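Local coordinates for protein member of s1p family of ribosomal proteins (Pyrococcus furiosus, PDB 5YH1) that probably acts on nucleic acids as an exonuclease of the DHH family, its crystallised DHH-domain fragment binding manganese, at residues V29-L34 / A233-Q238; I260-F265 / F338-P343; E398-A403 / K424-A429. All coordinates share one frame; numbering follows the deposited sequence.

Contact 1 (V29-L34 / A233-Q238); sequences VKSEVL and APEFYQ
Gln238 turns its flat amide to the backbone of Lys30 and grips that residue at both of its peptide groups. CG is anti to the carbonyl carbon and CD is anti to CA (chi2 175°), which carries the amide out from helix 234-245. Gln238 OE1 accepts from Lys30 N at 2.8 Å, a nearly straight bond whose donor is tilted from the carbonyl plane. Gln238 NE2 donates to Lys30 O at 3.0 Å, on a lone pair in the plane of that carbonyl. Two bonds to one residue fix the rotation of the amide, much as a neighbouring strand would pair with this extended backbone. An alanine here would leave Lys30 N and O without these mates and would probably allow the loop before helix 32-53 to shift. Val29 crosses the same side chain obliquely, its CG1 3.5 Å from Gln238 CB, and crosses Glu235 at about a right angle. One turn earlier on the helix, the Glu235 chain bends at chi2 (91°), and its carboxylate reaches the hydroxyl of Ser31. Ser31 OG donates to the anti lone pair of Glu235 OE1 at 2.6 Å, while the other oxygen, OE2, is bonded to Tyr194 OH. Ser31 OG also accepts from Leu34 N at 3.1 Å, so the hydroxyl is held from two directions and serves as N-cap of helix 32-53. The contact thus joins two helix starts: a serine N-cap tied to a glutamate in the first turn of helix 234-245. That second helix follows closely on Asp229, a ligand of the manganese ion about 14 Å from the Glu235 side chain; the pairing lies within the manganese-binding DHH domain, at a distance from the metal.

Contact 2 (I260-F265 / F338-P343); sequences IDHEAF and FEYPSP
Tyr340 is the tightly packed part, its ring clasped between His262 and Pro341. His262 CD2 points at the middle of one face, 3.8 Å from Tyr340 CZ, in an edge-to-face pair with planes at 70°. Pro341 CB, brought back by the cis peptide bond, lies over the centre of the opposite face. His262 CG is anti to the backbone N (chi1 176°), which carries the imidazole toward the tyrosine. Its ND1 donates to Glu263 OE1 at 2.7 Å in the ring plane, and NE2 is bonded to Lys303 NZ; together they fix the turn of the ring. The phenol OH is bonded to Gln304, and Glu263 also forms a salt bridge with Arg150 of the second subunit. Phe265 packs closely too, receiving the edge of Tyr340 on its face, with CE2 3.6 Å from Tyr340 N.

Toward solvent the fit is looser: Phe265 CE1 meets Ser342 CB at 4.3 Å, and Phe338 and Glu339 touch the ring through backbone atoms, their CB atoms directed away. His262, Tyr340 and Phe265 form an aromatic cluster joining helix 250-267 to the loop before helix 343-358, at the junction of two lobes, a layout consistent with DHH-family phosphoesterases.

Contact 3 (E398-A403 / K424-A429); sequences EKLPDA and KEVLEA
Leu400 sets a methyl against one side of a peptide unit, the flat group that this otherwise aliphatic contact offers. Its CD1 lies above the plane of the peptide linking Glu425 to Val426, displaced to the rim between Glu425 O and Val426 CA and 3.8 Å from each. The same carbonyl oxygen accepts from Ala429 N at 3.0 Å, the ordinary bond of helix 423-435. The contact belongs to an alpha-beta-beta-alpha unit, in which helix 389-399 leads to the antiparallel strands 406-409 and 413-417 and then to helix 423-435. Strand 406-409 carries the three glycines of a GGGH sequence, consistent with a DHHA1-type C-terminal domain.

Leu400 is the first residue to leave helical geometry after helix 389-399. Its CG is anti to the carbonyl carbon (chi1 -55°), which sets CG on the side of helix 423-435, and chi2 (169°) then places CD1. There CD1 lodges among three residues on one side of the helix, meeting Val426 CG2 at 3.9 Å and Ala429 CB at 4.1 Å in addition to the Glu425 carbonyl. Val426 CG2 is shared between Leu400 and Ala403, so a single methyl bridges both ends of the turn that follows the helix.

That turn is drawn together by a backbone bond from Ala403 N to Leu400 O. Asp402, within it, forms a salt bridge with Lys422, just before helix 423-435, and packs on Pro313 of the third subunit. The apolar seam finishes at the alanine, where Ala403 CB rests 3.7 Å from Val426 CG2.

Overall arrangement
The three contacts follow one another along the chain, each closing before the next opens. Contact 1 and contact 2 have centres about 30 Å apart and share no residue, yet helix 234-245 of the first is succeeded directly by helix 250-267 of the second. Contact 2 reaches from that helical region to the loop preceding helix 343-358, beside the six-stranded mixed sheet. Contact 3 lies within the same C-terminal part, its centre about 30 Å from that of contact 2 and about 42 Å from that of contact 1. The series therefore runs from the manganese-binding lobe, across the joint between lobes, to the far end of the C-terminal lobe.

Contact 1 (V29-L34 / A233-Q238)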
loop_
_atom_site.group_PDB
_atom_site.type_symbol
_atom_site.label_atom_id
_atom_site.label_comp_id
_atom_site.label_asym_id
_atom_site.label_seq_id
_atom_site.Cartn_x
_atom_site.Cartn_y
_atom_site.Cartn_z
ATOM N N VAL A 29 26.042 -28.243 17.123
ATOM C CA VAL A 29 27.220 -27.658 17.744
ATOM C C VAL A 29 27.173 -27.944 19.242
ATOM O O VAL A 29 26.114 -28.316 19.758
ATOM C CB VAL A 29 27.236 -26.127 17.556
ATOM C CG1 VAL A 29 27.223 -25.767 16.077
ATOM C CG2 VAL A 29 26.052 -25.480 18.265
ATOM N N LYS A 30 28.299 -27.740 19.934
ATOM C CA LYS A 30 28.347 -27.814 21.398
ATOM C C LYS A 30 27.935 -26.476 21.983
ATOM O O LYS A 30 28.429 -25.432 21.555
ATOM C CB LYS A 30 29.756 -28.156 21.919
ATOM C CG LYS A 30 30.480 -29.272 21.171
ATOM C CD LYS A 30 31.214 -30.217 22.125
ATOM C CE LYS A 30 32.419 -30.892 21.473
ATOM N NZ LYS A 30 33.661 -30.080 21.626
ATOM N N SER A 31 27.056 -26.506 22.982
ATOM C CA SER A 31 26.507 -25.287 23.556
ATOM C C SER A 31 25.741 -25.595 24.839
ATOM O O SER A 31 24.742 -26.311 24.808
ATOM C CB SER A 31 25.538 -24.625 22.560
ATOM O OG SER A 31 24.872 -23.512 23.143
ATOM N N GLU A 32 26.196 -25.044 25.956
ATOM C CA GLU A 32 25.473 -25.185 27.216
ATOM C C GLU A 32 24.138 -24.433 27.173
ATOM O O GLU A 32 23.164 -24.842 27.809
ATOM C CB GLU A 32 26.335 -24.698 28.384
ATOM C CG GLU A 32 27.459 -25.664 28.740
ATOM C CD GLU A 32 26.930 -26.974 29.304
ATOM O OE1 GLU A 32 26.414 -26.967 30.446
ATOM O OE2 GLU A 32 27.019 -28.008 28.600
ATOM N N VAL A 33 24.101 -23.342 26.416
ATOM C CA VAL A 33 22.870 -22.572 26.244
ATOM C C VAL A 33 21.800 -23.423 25.553
ATOM O O VAL A 33 20.690 -23.550 26.057
ATOM C CB VAL A 33 23.127 -21.252 25.503
ATOM C CG1 VAL A 33 21.818 -20.528 25.210
ATOM C CG2 VAL A 33 24.031 -20.365 26.353
ATOM N N LEU A 34 22.143 -24.046 24.433
ATOM C CA LEU A 34 21.191 -24.912 23.747
ATOM C C LEU A 34 20.745 -26.063 24.640
ATOM O O LEU A 34 19.549 -26.380 24.682
ATOM C CB LEU A 34 21.764 -25.456 22.451
ATOM C CG LEU A 34 21.842 -24.439 21.312
ATOM C CD1 LEU A 34 22.615 -25.018 20.146
ATOM C CD2 LEU A 34 20.450 -23.995 20.862
ATOM N N ALA A 233 29.391 -15.442 18.684
ATOM C CA ALA A 233 29.203 -16.535 19.642
ATOM C C ALA A 233 30.108 -17.723 19.316
ATOM O O ALA A 233 30.304 -18.041 18.154
ATOM C CB ALA A 233 27.755 -17.000 19.645
ATOM N N PRO A 234 30.620 -18.416 20.344
ATOM C CA PRO A 234 31.325 -19.680 20.119
ATOM C C PRO A 234 30.521 -20.680 19.287
ATOM O O PRO A 234 31.094 -21.419 18.497
ATOM C CB PRO A 234 31.541 -20.210 21.537
ATOM C CG PRO A 234 31.667 -18.982 22.355
ATOM C CD PRO A 234 30.696 -17.996 21.751
ATOM N N GLU A 235 29.198 -20.688 19.459
ATOM C CA GLU A 235 28.324 -21.512 18.623
ATOM C C GLU A 235 28.449 -21.151 17.145
ATOM O O GLU A 235 28.400 -22.032 16.291
ATOM C CB GLU A 235 26.852 -21.368 19.049
ATOM C CG GLU A 235 26.517 -21.964 20.413
ATOM C CD GLU A 235 26.644 -20.997 21.567
ATOM O OE1 GLU A 235 26.104 -21.316 22.639
ATOM O OE2 GLU A 235 27.264 -19.930 21.436
ATOM N N PHE A 236 28.606 -19.860 16.853
ATOM C CA PHE A 236 28.636 -19.372 15.468
ATOM C C PHE A 236 29.865 -19.940 14.757
ATOM O O PHE A 236 29.780 -20.434 13.628
ATOM C CB PHE A 236 28.621 -17.833 15.438
ATOM C CG PHE A 236 28.900 -17.223 14.084
ATOM C CD1 PHE A 236 28.056 -17.456 13.006
ATOM C CD2 PHE A 236 29.986 -16.369 13.905
ATOM C CE1 PHE A 236 28.299 -16.877 11.769
ATOM C CE2 PHE A 236 30.237 -15.779 12.663
ATOM C CZ PHE A 236 29.390 -16.040 11.592
ATOM N N TYR A 237 30.995 -19.909 15.451
ATOM C CA TYR A 237 32.256 -20.332 14.852
ATOM C C TYR A 237 32.246 -21.824 14.567
ATOM O O TYR A 237 32.883 -22.262 13.625
ATOM C CB TYR A 237 33.442 -19.867 15.708
ATOM C CG TYR A 237 33.488 -18.350 15.774
ATOM C CD1 TYR A 237 33.770 -17.593 14.632
ATOM C CD2 TYR A 237 33.201 -17.672 16.948
ATOM C CE1 TYR A 237 33.790 -16.200 14.670
ATOM C CE2 TYR A 237 33.221 -16.277 16.996
ATOM C CZ TYR A 237 33.517 -15.553 15.853
ATOM O OH TYR A 237 33.538 -14.173 15.898
ATOM N N GLN A 238 31.462 -22.592 15.326
ATOM C CA GLN A 238 31.198 -23.991 14.970
ATOM C C GLN A 238 30.242 -24.095 13.780
ATOM O O GLN A 238 30.466 -24.894 12.867
ATOM C CB GLN A 238 30.610 -24.760 16.154
ATOM C CG GLN A 238 31.524 -24.865 17.374
ATOM C CD GLN A 238 30.822 -25.526 18.550
ATOM O OE1 GLN A 238 30.540 -26.731 18.527
ATOM N NE2 GLN A 238 30.526 -24.746 19.576
#

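Contact 2 (I260-F265 / F338-P343)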
loop_
_atom_site.group_PDB
_atom_site.type_symbol
_atom_site.label_atom_id
_atom_site.label_comp_id
_atom_site.label_asym_id
_atom_site.label_seq_id
_atom_site.Cartn_x
_atom_site.Cartn_y
_atom_site.Cartn_z
ATOM N N ILE A 260 20.255 -10.714 0.600
ATOM C CA ILE A 260 18.937 -10.923 1.220
ATOM C C ILE A 260 18.333 -9.606 1.712
ATOM O O ILE A 260 17.168 -9.308 1.417
ATOM C CB ILE A 260 18.991 -11.936 2.373
ATOM C CG1 ILE A 260 19.260 -13.341 1.817
ATOM C CG2 ILE A 260 17.680 -11.930 3.148
ATOM C CD1 ILE A 260 19.703 -14.344 2.860
ATOM N N ASP A 261 19.123 -8.824 2.443
ATOM C CA ASP A 261 18.645 -7.559 3.009
ATOM C C ASP A 261 18.282 -6.542 1.912
ATOM O O ASP A 261 17.382 -5.722 2.098
ATOM C CB ASP A 261 19.676 -6.951 3.970
ATOM C CG ASP A 261 19.882 -7.791 5.240
ATOM O OD1 ASP A 261 18.986 -8.563 5.643
ATOM O OD2 ASP A 261 20.955 -7.669 5.852
ATOM N N HIS A 262 18.984 -6.606 0.780
ATOM C CA HIS A 262 18.709 -5.731 -0.356
ATOM C C HIS A 262 17.410 -6.157 -1.045
ATOM O O HIS A 262 16.477 -5.376 -1.144
ATOM C CB HIS A 262 19.888 -5.750 -1.338
ATOM C CG HIS A 262 19.665 -4.949 -2.579
ATOM N ND1 HIS A 262 19.063 -5.471 -3.705
ATOM C CD2 HIS A 262 19.990 -3.671 -2.884
ATOM C CE1 HIS A 262 19.020 -4.545 -4.646
ATOM N NE2 HIS A 262 19.573 -3.444 -4.171
ATOM N N GLU A 263 17.345 -7.409 -1.485
ATOM C CA GLU A 263 16.137 -7.909 -2.130
ATOM C C GLU A 263 14.887 -7.760 -1.243
ATOM O O GLU A 263 13.821 -7.373 -1.732
ATOM C CB GLU A 263 16.300 -9.365 -2.598
ATOM C CG GLU A 263 17.415 -9.590 -3.614
ATOM C CD GLU A 263 17.311 -8.703 -4.850
ATOM O OE1 GLU A 263 17.947 -7.624 -4.874
ATOM O OE2 GLU A 263 16.605 -9.089 -5.806
ATOM N N ALA A 264 15.010 -8.060 0.047
ATOM C CA ALA A 264 13.850 -7.984 0.951
ATOM C C ALA A 264 13.340 -6.554 1.135
ATOM O O ALA A 264 12.160 -6.348 1.402
ATOM C CB ALA A 264 14.167 -8.606 2.306
ATOM N N PHE A 265 14.233 -5.581 1.026
ATOM C CA PHE A 265 13.843 -4.178 1.016
ATOM C C PHE A 265 12.858 -3.896 -0.124
ATOM O O PHE A 265 11.879 -3.180 0.061
ATOM C CB PHE A 265 15.087 -3.279 0.893
ATOM C CG PHE A 265 14.771 -1.811 0.781
ATOM C CD1 PHE A 265 14.651 -1.025 1.918
ATOM C CD2 PHE A 265 14.597 -1.214 -0.466
ATOM C CE1 PHE A 265 14.359 0.329 1.816
ATOM C CE2 PHE A 265 14.290 0.135 -0.573
ATOM C CZ PHE A 265 14.173 0.907 0.569
ATOM N N PHE A 338 13.508 7.420 0.827
ATOM C CA PHE A 338 12.726 6.306 0.273
ATOM C C PHE A 338 13.492 5.308 -0.596
ATOM O O PHE A 338 12.886 4.412 -1.168
ATOM C CB PHE A 338 11.485 6.812 -0.483
ATOM C CG PHE A 338 10.550 7.631 0.368
ATOM C CD1 PHE A 338 9.918 7.064 1.471
ATOM C CD2 PHE A 338 10.302 8.962 0.067
ATOM C CE1 PHE A 338 9.061 7.812 2.263
ATOM C CE2 PHE A 338 9.445 9.716 0.857
ATOM C CZ PHE A 338 8.825 9.139 1.956
ATOM N N GLU A 339 14.806 5.435 -0.695
ATOM C CA GLU A 339 15.583 4.521 -1.523
ATOM C C GLU A 339 16.449 3.627 -0.664
ATOM O O GLU A 339 16.710 3.933 0.491
ATOM C CB GLU A 339 16.482 5.301 -2.471
ATOM C CG GLU A 339 15.743 6.058 -3.556
ATOM C CD GLU A 339 16.686 6.909 -4.375
ATOM O OE1 GLU A 339 17.749 6.395 -4.785
ATOM O OE2 GLU A 339 16.377 8.093 -4.597
ATOM N N TYR A 340 16.895 2.517 -1.238
ATOM C CA TYR A 340 17.928 1.720 -0.608
ATOM C C TYR A 340 19.206 2.561 -0.585
ATOM O O TYR A 340 19.586 3.110 -1.606
ATOM C CB TYR A 340 18.165 0.429 -1.379
ATOM C CG TYR A 340 19.256 -0.424 -0.789
ATOM C CD1 TYR A 340 20.578 -0.238 -1.163
ATOM C CD2 TYR A 340 18.969 -1.405 0.158
ATOM C CE1 TYR A 340 21.589 -1.008 -0.623
ATOM C CE2 TYR A 340 19.974 -2.185 0.703
ATOM C CZ TYR A 340 21.287 -1.979 0.309
ATOM O OH TYR A 340 22.307 -2.738 0.841
ATOM N N PRO A 341 19.886 2.653 0.566
ATOM C CA PRO A 341 19.602 2.028 1.850
ATOM C C PRO A 341 18.719 2.876 2.769
ATOM O O PRO A 341 18.850 4.085 2.792
ATOM C CB PRO A 341 20.996 1.871 2.461
ATOM C CG PRO A 341 21.750 3.044 1.935
ATOM C CD PRO A 341 21.230 3.264 0.544
ATOM N N SER A 342 17.845 2.222 3.530
ATOM C CA SER A 342 17.071 2.880 4.590
ATOM C C SER A 342 17.998 3.592 5.598
ATOM O O SER A 342 19.192 3.294 5.667
ATOM C CB SER A 342 16.213 1.848 5.328
ATOM O OG SER A 342 17.014 0.974 6.135
ATOM N N PRO A 343 17.451 4.536 6.384
ATOM C CA PRO A 343 18.246 5.211 7.422
ATOM C C PRO A 343 18.973 4.251 8.366
ATOM O O PRO A 343 20.143 4.468 8.680
ATOM C CB PRO A 343 17.202 6.026 8.177
ATOM C CG PRO A 343 16.172 6.343 7.140
ATOM C CD PRO A 343 16.102 5.125 6.257
#

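Contact 3 (E398-A403 / K424-A429)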
loop_
_atom_site.group_PDB
_atom_site.type_symbol
_atom_site.label_atom_id
_atom_site.label_comp_id
_atom_site.label_asym_id
_atom_site.label_seq_id
_atom_site.Cartn_x
_atom_site.Cartn_y
_atom_site.Cartn_z
ATOM N N GLU A 398 12.772 11.741 31.113
ATOM C CA GLU A 398 12.575 12.421 32.390
ATOM C C GLU A 398 12.980 13.893 32.331
ATOM O O GLU A 398 12.303 14.731 32.924
ATOM C CB GLU A 398 13.334 11.698 33.516
ATOM C CG GLU A 398 13.381 12.459 34.843
ATOM C CD GLU A 398 14.049 11.673 35.969
ATOM O OE1 GLU A 398 14.644 12.316 36.867
ATOM O OE2 GLU A 398 13.982 10.417 35.965
ATOM N N LYS A 399 14.077 14.210 31.643
ATOM C CA LYS A 399 14.520 15.605 31.501
ATOM C C LYS A 399 13.632 16.417 30.560
ATOM O O LYS A 399 13.614 17.632 30.645
ATOM C CB LYS A 399 15.942 15.696 30.947
ATOM C CG LYS A 399 17.046 15.314 31.906
ATOM C CD LYS A 399 18.387 15.858 31.418
ATOM C CE LYS A 399 19.429 15.871 32.532
ATOM N NZ LYS A 399 19.853 14.495 32.910
ATOM N N LEU A 400 12.949 15.748 29.635
ATOM C CA LEU A 400 12.194 16.425 28.569
ATOM C C LEU A 400 10.855 15.726 28.407
ATOM O O LEU A 400 10.609 15.071 27.389
ATOM C CB LEU A 400 12.975 16.380 27.246
ATOM C CG LEU A 400 14.395 16.944 27.276
ATOM C CD1 LEU A 400 15.154 16.595 26.000
ATOM C CD2 LEU A 400 14.370 18.447 27.484
ATOM N N PRO A 401 9.983 15.846 29.425
ATOM C CA PRO A 401 8.718 15.094 29.421
ATOM C C PRO A 401 7.751 15.503 28.294
ATOM O O PRO A 401 6.925 14.696 27.864
ATOM C CB PRO A 401 8.129 15.379 30.817
ATOM C CG PRO A 401 8.809 16.627 31.299
ATOM C CD PRO A 401 10.151 16.678 30.634
ATOM N N ASP A 402 7.893 16.725 27.795
ATOM C CA ASP A 402 7.077 17.231 26.683
ATOM C C ASP A 402 7.633 16.920 25.279
ATOM O O ASP A 402 7.070 17.369 24.285
ATOM C CB ASP A 402 6.940 18.753 26.818
ATOM C CG ASP A 402 8.264 19.466 26.653
ATOM O OD1 ASP A 402 9.315 18.874 27.033
ATOM O OD2 ASP A 402 8.273 20.614 26.156
ATOM N N ALA A 403 8.732 16.175 25.176
ATOM C CA ALA A 403 9.358 15.953 23.866
ATOM C C ALA A 403 8.993 14.608 23.221
ATOM O O ALA A 403 9.494 14.286 22.142
ATOM C CB ALA A 403 10.862 16.090 23.982
ATOM N N LYS A 424 16.194 19.541 18.469
ATOM C CA LYS A 424 17.400 20.222 18.931
ATOM C C LYS A 424 17.658 19.907 20.414
ATOM O O LYS A 424 18.763 19.506 20.782
ATOM C CB LYS A 424 17.240 21.724 18.724
ATOM C CG LYS A 424 18.495 22.566 18.896
ATOM C CD LYS A 424 18.101 24.004 19.224
ATOM C CE LYS A 424 19.097 25.025 18.700
ATOM N NZ LYS A 424 20.417 24.924 19.376
ATOM N N GLU A 425 16.629 20.069 21.251
ATOM C CA GLU A 425 16.756 19.847 22.689
ATOM C C GLU A 425 17.062 18.383 23.021
ATOM O O GLU A 425 17.886 18.100 23.882
ATOM C CB GLU A 425 15.488 20.288 23.439
ATOM C CG GLU A 425 15.252 21.793 23.479
ATOM C CD GLU A 425 14.460 22.327 22.288
ATOM O OE1 GLU A 425 13.851 23.402 22.435
ATOM O OE2 GLU A 425 14.427 21.696 21.205
ATOM N N VAL A 426 16.387 17.460 22.351
ATOM C CA VAL A 426 16.608 16.040 22.588
ATOM C C VAL A 426 18.038 15.609 22.200
ATOM O O VAL A 426 18.708 14.901 22.958
ATOM C CB VAL A 426 15.567 15.179 21.845
ATOM C CG1 VAL A 426 15.919 13.703 21.927
ATOM C CG2 VAL A 426 14.180 15.404 22.429
ATOM N N LEU A 427 18.507 16.048 21.035
ATOM C CA LEU A 427 19.818 15.619 20.542
ATOM C C LEU A 427 20.958 16.304 21.270
ATOM O O LEU A 427 21.993 15.696 21.488
ATOM C CB LEU A 427 19.943 15.849 19.036
ATOM C CG LEU A 427 18.968 15.019 18.199
ATOM C CD1 LEU A 427 19.271 15.215 16.723
ATOM C CD2 LEU A 427 19.007 13.541 18.573
ATOM N N GLU A 428 20.772 17.563 21.647
ATOM C CA GLU A 428 21.741 18.227 22.504
ATOM C C GLU A 428 21.807 17.572 23.886
ATOM O O GLU A 428 22.890 17.439 24.451
ATOM C CB GLU A 428 21.453 19.720 22.610
ATOM C CG GLU A 428 21.833 20.470 21.345
ATOM C CD GLU A 428 21.595 21.964 21.438
ATOM O OE1 GLU A 428 21.006 22.425 22.443
ATOM O OE2 GLU A 428 21.999 22.678 20.494
ATOM N N ALA A 429 20.665 17.143 24.419
ATOM C CA ALA A 429 20.659 16.432 25.698
ATOM C C ALA A 429 21.290 15.050 25.544
ATOM O O ALA A 429 21.955 14.559 26.457
ATOM C CB ALA A 429 19.249 16.304 26.248
#